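Long-range contact in uncharacterized protein MJ0754 (Methanocaldococcus jannaschii, PDB 3Q4N), which is of unknown function but, as a ferritin-like four-helix bundle protein with a dinuclear centre, binds metal ions: residues B[107-118]-B[159-167]. Numbering follows the deposited sequence.
Sequences KVGATIEDLDIA and SNYTPQYIS
A buried carboxylate hydrogen-bonds a run of loop amides here: Asp114, on helix 102-125 of the ferritin-like bundle, holds the backbone of residues 164-166 in loop 159-167, which runs alongside that helix between helices 130-155 and 168-175. A chi1 of -172° turns the Asp114 carboxylate away from its own backbone N and toward these amides. Asp114 OD2 takes Gln164 N on its syn lone pair (2.8 Å); Asp114 OD1 accepts both Tyr165 N (3.2 Å), from its syn side and tilted 33° out of the carboxylate plane, and Ile166 N (3.1 Å), nearly along its C-O axis. Tyr161 OH lies 2.7 Å from Asp114 OD2, which sits in the ring plane at its edge, while Ala110 CB stands over the ring centre. Leu115 CD1 lies over one face of the Tyr165 ring, toward its rim, and Gln164 CB over the centre of the other. Ile166 CG2 packs on Ile117 CB (3.9 Å), and near the start of both segments Lys107 NZ donates to Ser159 OG (2.9 Å). Replacing Asp114 by an alanine removes the carboxylate and would probably leave the three amides without their acceptors and let the bend shift from the helix. One carboxylate thus ties three successive loop amides to the bundle, and their N-H groups probably help to stabilise its negative charge.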
loop_
_atom_site.group_PDB
_atom_site.type_symbol
_atom_site.label_atom_id
_atom_site.label_comp_id
_atom_site.label_asym_id
_atom_site.label_seq_id
_atom_site.Cartn_x
_atom_site.Cartn_y
_atom_site.Cartn_z
ATOM N N LYS B 107 11.450 12.509 -7.784
ATOM C CA LYS B 107 10.565 12.105 -6.692
ATOM C C LYS B 107 9.626 10.973 -7.110
ATOM O O LYS B 107 9.423 10.023 -6.359
ATOM C CB LYS B 107 9.754 13.295 -6.167
ATOM C CG LYS B 107 10.561 14.397 -5.475
ATOM C CD LYS B 107 9.601 15.362 -4.755
ATOM C CE LYS B 107 10.224 16.720 -4.387
ATOM N NZ LYS B 107 11.056 16.662 -3.137
ATOM N N VAL B 108 9.063 11.080 -8.310
ATOM C CA VAL B 108 8.221 10.020 -8.860
ATOM C C VAL B 108 8.967 8.690 -8.848
ATOM O O VAL B 108 8.431 7.666 -8.423
ATOM C CB VAL B 108 7.810 10.317 -10.295
ATOM C CG1 VAL B 108 7.156 9.108 -10.877
ATOM C CG2 VAL B 108 6.862 11.486 -10.349
ATOM N N GLY B 109 10.210 8.721 -9.324
ATOM C CA GLY B 109 11.059 7.542 -9.328
ATOM C C GLY B 109 11.053 6.914 -7.954
ATOM O O GLY B 109 10.512 5.824 -7.764
ATOM N N ALA B 110 11.631 7.632 -6.994
ATOM C CA ALA B 110 11.664 7.212 -5.605
ATOM C C ALA B 110 10.368 6.558 -5.212
ATOM O O ALA B 110 10.375 5.506 -4.567
ATOM C CB ALA B 110 11.924 8.379 -4.713
ATOM N N THR B 111 9.269 7.170 -5.645
ATOM C CA THR B 111 7.930 6.794 -5.202
ATOM C C THR B 111 7.472 5.451 -5.752
ATOM O O THR B 111 6.729 4.729 -5.096
ATOM C CB THR B 111 6.907 7.851 -5.621
ATOM O OG1 THR B 111 7.318 9.151 -5.145
ATOM C CG2 THR B 111 5.530 7.496 -5.081
ATOM N N ILE B 112 7.898 5.127 -6.966
ATOM C CA ILE B 112 7.533 3.865 -7.587
ATOM C C ILE B 112 8.240 2.731 -6.829
ATOM O O ILE B 112 7.681 1.649 -6.572
ATOM C CB ILE B 112 7.919 3.890 -9.072
ATOM C CG1 ILE B 112 6.972 4.811 -9.826
ATOM C CG2 ILE B 112 7.881 2.495 -9.694
ATOM C CD1 ILE B 112 7.631 5.530 -11.021
ATOM N N GLU B 113 9.474 3.022 -6.455
ATOM C CA GLU B 113 10.306 2.095 -5.746
ATOM C C GLU B 113 9.841 1.907 -4.291
ATOM O O GLU B 113 9.976 0.830 -3.701
ATOM C CB GLU B 113 11.746 2.599 -5.844
ATOM C CG GLU B 113 12.251 2.682 -7.290
ATOM C CD GLU B 113 12.413 1.307 -7.944
ATOM O OE1 GLU B 113 12.060 0.285 -7.322
ATOM O OE2 GLU B 113 12.884 1.228 -9.092
ATOM N N ASP B 114 9.285 2.973 -3.724
ATOM C CA ASP B 114 8.696 2.960 -2.383
ATOM C C ASP B 114 7.516 1.972 -2.383
ATOM O O ASP B 114 7.442 1.031 -1.573
ATOM C CB ASP B 114 8.235 4.385 -2.059
ATOM C CG ASP B 114 7.777 4.559 -0.626
ATOM O OD1 ASP B 114 7.519 3.553 0.092
ATOM O OD2 ASP B 114 7.660 5.736 -0.223
ATOM N N LEU B 115 6.617 2.197 -3.332
ATOM C CA LEU B 115 5.504 1.339 -3.572
ATOM C C LEU B 115 5.973 -0.032 -4.038
ATOM O O LEU B 115 5.271 -1.029 -3.873
ATOM C CB LEU B 115 4.623 1.968 -4.630
ATOM C CG LEU B 115 3.292 1.258 -4.812
ATOM C CD1 LEU B 115 2.716 0.798 -3.482
ATOM C CD2 LEU B 115 2.324 2.208 -5.478
ATOM N N ASP B 116 7.150 -0.105 -4.633
ATOM C CA ASP B 116 7.551 -1.389 -5.151
ATOM C C ASP B 116 8.005 -2.315 -4.029
ATOM O O ASP B 116 7.482 -3.419 -3.907
ATOM C CB ASP B 116 8.596 -1.250 -6.237
ATOM C CG ASP B 116 8.298 -2.131 -7.442
ATOM O OD1 ASP B 116 8.267 -1.598 -8.582
ATOM O OD2 ASP B 116 8.093 -3.353 -7.259
ATOM N N ILE B 117 8.928 -1.865 -3.179
ATOM C CA ILE B 117 9.312 -2.644 -2.004
ATOM C C ILE B 117 8.113 -2.978 -1.074
ATOM O O ILE B 117 8.121 -4.015 -0.392
ATOM C CB ILE B 117 10.362 -1.922 -1.195
ATOM C CG1 ILE B 117 11.502 -1.477 -2.092
ATOM C CG2 ILE B 117 10.898 -2.813 -0.098
ATOM C CD1 ILE B 117 12.379 -0.383 -1.466
ATOM N N ALA B 118 7.099 -2.109 -1.040
ATOM C CA ALA B 118 5.951 -2.311 -0.159
ATOM C C ALA B 118 5.142 -3.515 -0.625
ATOM O O ALA B 118 4.801 -4.420 0.158
ATOM C CB ALA B 118 5.077 -1.064 -0.131
ATOM N N SER B 159 17.463 18.049 -2.443
ATOM C CA SER B 159 16.180 17.556 -1.964
ATOM C C SER B 159 16.348 16.208 -1.269
ATOM O O SER B 159 17.433 15.634 -1.262
ATOM C CB SER B 159 15.193 17.455 -3.127
ATOM O OG SER B 159 13.857 17.372 -2.663
ATOM N N ASN B 160 15.275 15.716 -0.664
ATOM C CA ASN B 160 15.272 14.413 0.026
ATOM C C ASN B 160 13.992 13.637 -0.299
ATOM O O ASN B 160 13.320 13.953 -1.278
ATOM C CB ASN B 160 15.433 14.589 1.550
ATOM C CG ASN B 160 14.408 15.586 2.160
ATOM O OD1 ASN B 160 14.672 16.191 3.214
ATOM N ND2 ASN B 160 13.249 15.761 1.496
ATOM N N TYR B 161 13.653 12.642 0.522
ATOM C CA TYR B 161 12.403 11.899 0.361
ATOM C C TYR B 161 11.918 11.282 1.667
ATOM O O TYR B 161 12.737 10.820 2.477
ATOM C CB TYR B 161 12.592 10.788 -0.658
ATOM C CG TYR B 161 11.322 10.036 -0.971
ATOM C CD1 TYR B 161 10.313 10.619 -1.738
ATOM C CD2 TYR B 161 11.128 8.745 -0.502
ATOM C CE1 TYR B 161 9.158 9.931 -2.029
ATOM C CE2 TYR B 161 9.982 8.052 -0.785
ATOM C CZ TYR B 161 8.999 8.647 -1.547
ATOM O OH TYR B 161 7.852 7.940 -1.826
ATOM N N THR B 162 10.601 11.241 1.874
ATOM C CA THR B 162 10.093 10.434 2.984
ATOM C C THR B 162 9.227 9.307 2.488
ATOM O O THR B 162 8.318 9.528 1.695
ATOM C CB THR B 162 9.337 11.234 4.064
ATOM O OG1 THR B 162 9.554 12.630 3.863
ATOM C CG2 THR B 162 9.841 10.827 5.495
ATOM N N PRO B 163 9.510 8.089 2.955
ATOM C CA PRO B 163 8.728 6.899 2.705
ATOM C C PRO B 163 7.236 7.149 2.897
ATOM O O PRO B 163 6.859 7.986 3.704
ATOM C CB PRO B 163 9.234 5.931 3.779
ATOM C CG PRO B 163 10.028 6.768 4.736
ATOM C CD PRO B 163 10.615 7.805 3.874
ATOM N N GLN B 164 6.398 6.446 2.144
ATOM C CA GLN B 164 4.952 6.601 2.246
ATOM C C GLN B 164 4.344 5.246 2.464
ATOM O O GLN B 164 3.263 5.130 3.036
ATOM C CB GLN B 164 4.376 7.204 0.966
ATOM C CG GLN B 164 4.945 8.563 0.604
ATOM C CD GLN B 164 4.650 8.981 -0.842
ATOM O OE1 GLN B 164 5.135 8.372 -1.790
ATOM N NE2 GLN B 164 3.870 10.040 -1.005
ATOM N N TYR B 165 5.056 4.221 2.006
ATOM C CA TYR B 165 4.536 2.866 1.972
ATOM C C TYR B 165 5.394 1.921 2.750
ATOM O O TYR B 165 4.867 1.019 3.399
ATOM C CB TYR B 165 4.419 2.389 0.533
ATOM C CG TYR B 165 3.614 3.345 -0.315
ATOM C CD1 TYR B 165 2.279 3.610 -0.004
ATOM C CD2 TYR B 165 4.185 3.992 -1.417
ATOM C CE1 TYR B 165 1.524 4.486 -0.765
ATOM C CE2 TYR B 165 3.438 4.869 -2.191
ATOM C CZ TYR B 165 2.103 5.117 -1.853
ATOM O OH TYR B 165 1.330 5.991 -2.593
ATOM N N ILE B 166 6.712 2.104 2.675
ATOM C CA ILE B 166 7.623 1.336 3.546
ATOM C C ILE B 166 7.817 2.090 4.858
ATOM O O ILE B 166 7.481 3.267 4.931
ATOM C CB ILE B 166 8.982 1.034 2.888
ATOM C CG1 ILE B 166 9.629 2.322 2.385
ATOM C CG2 ILE B 166 8.799 0.024 1.773
ATOM C CD1 ILE B 166 11.122 2.244 2.259
ATOM N N SER B 167 8.328 1.430 5.894
ATOM C CA SER B 167 8.518 2.111 7.179
ATOM C C SER B 167 9.481 3.278 7.033
ATOM O O SER B 167 10.198 3.361 6.033
ATOM C CB SER B 167 9.019 1.147 8.249
ATOM O OG SER B 167 9.831 0.139 7.702
#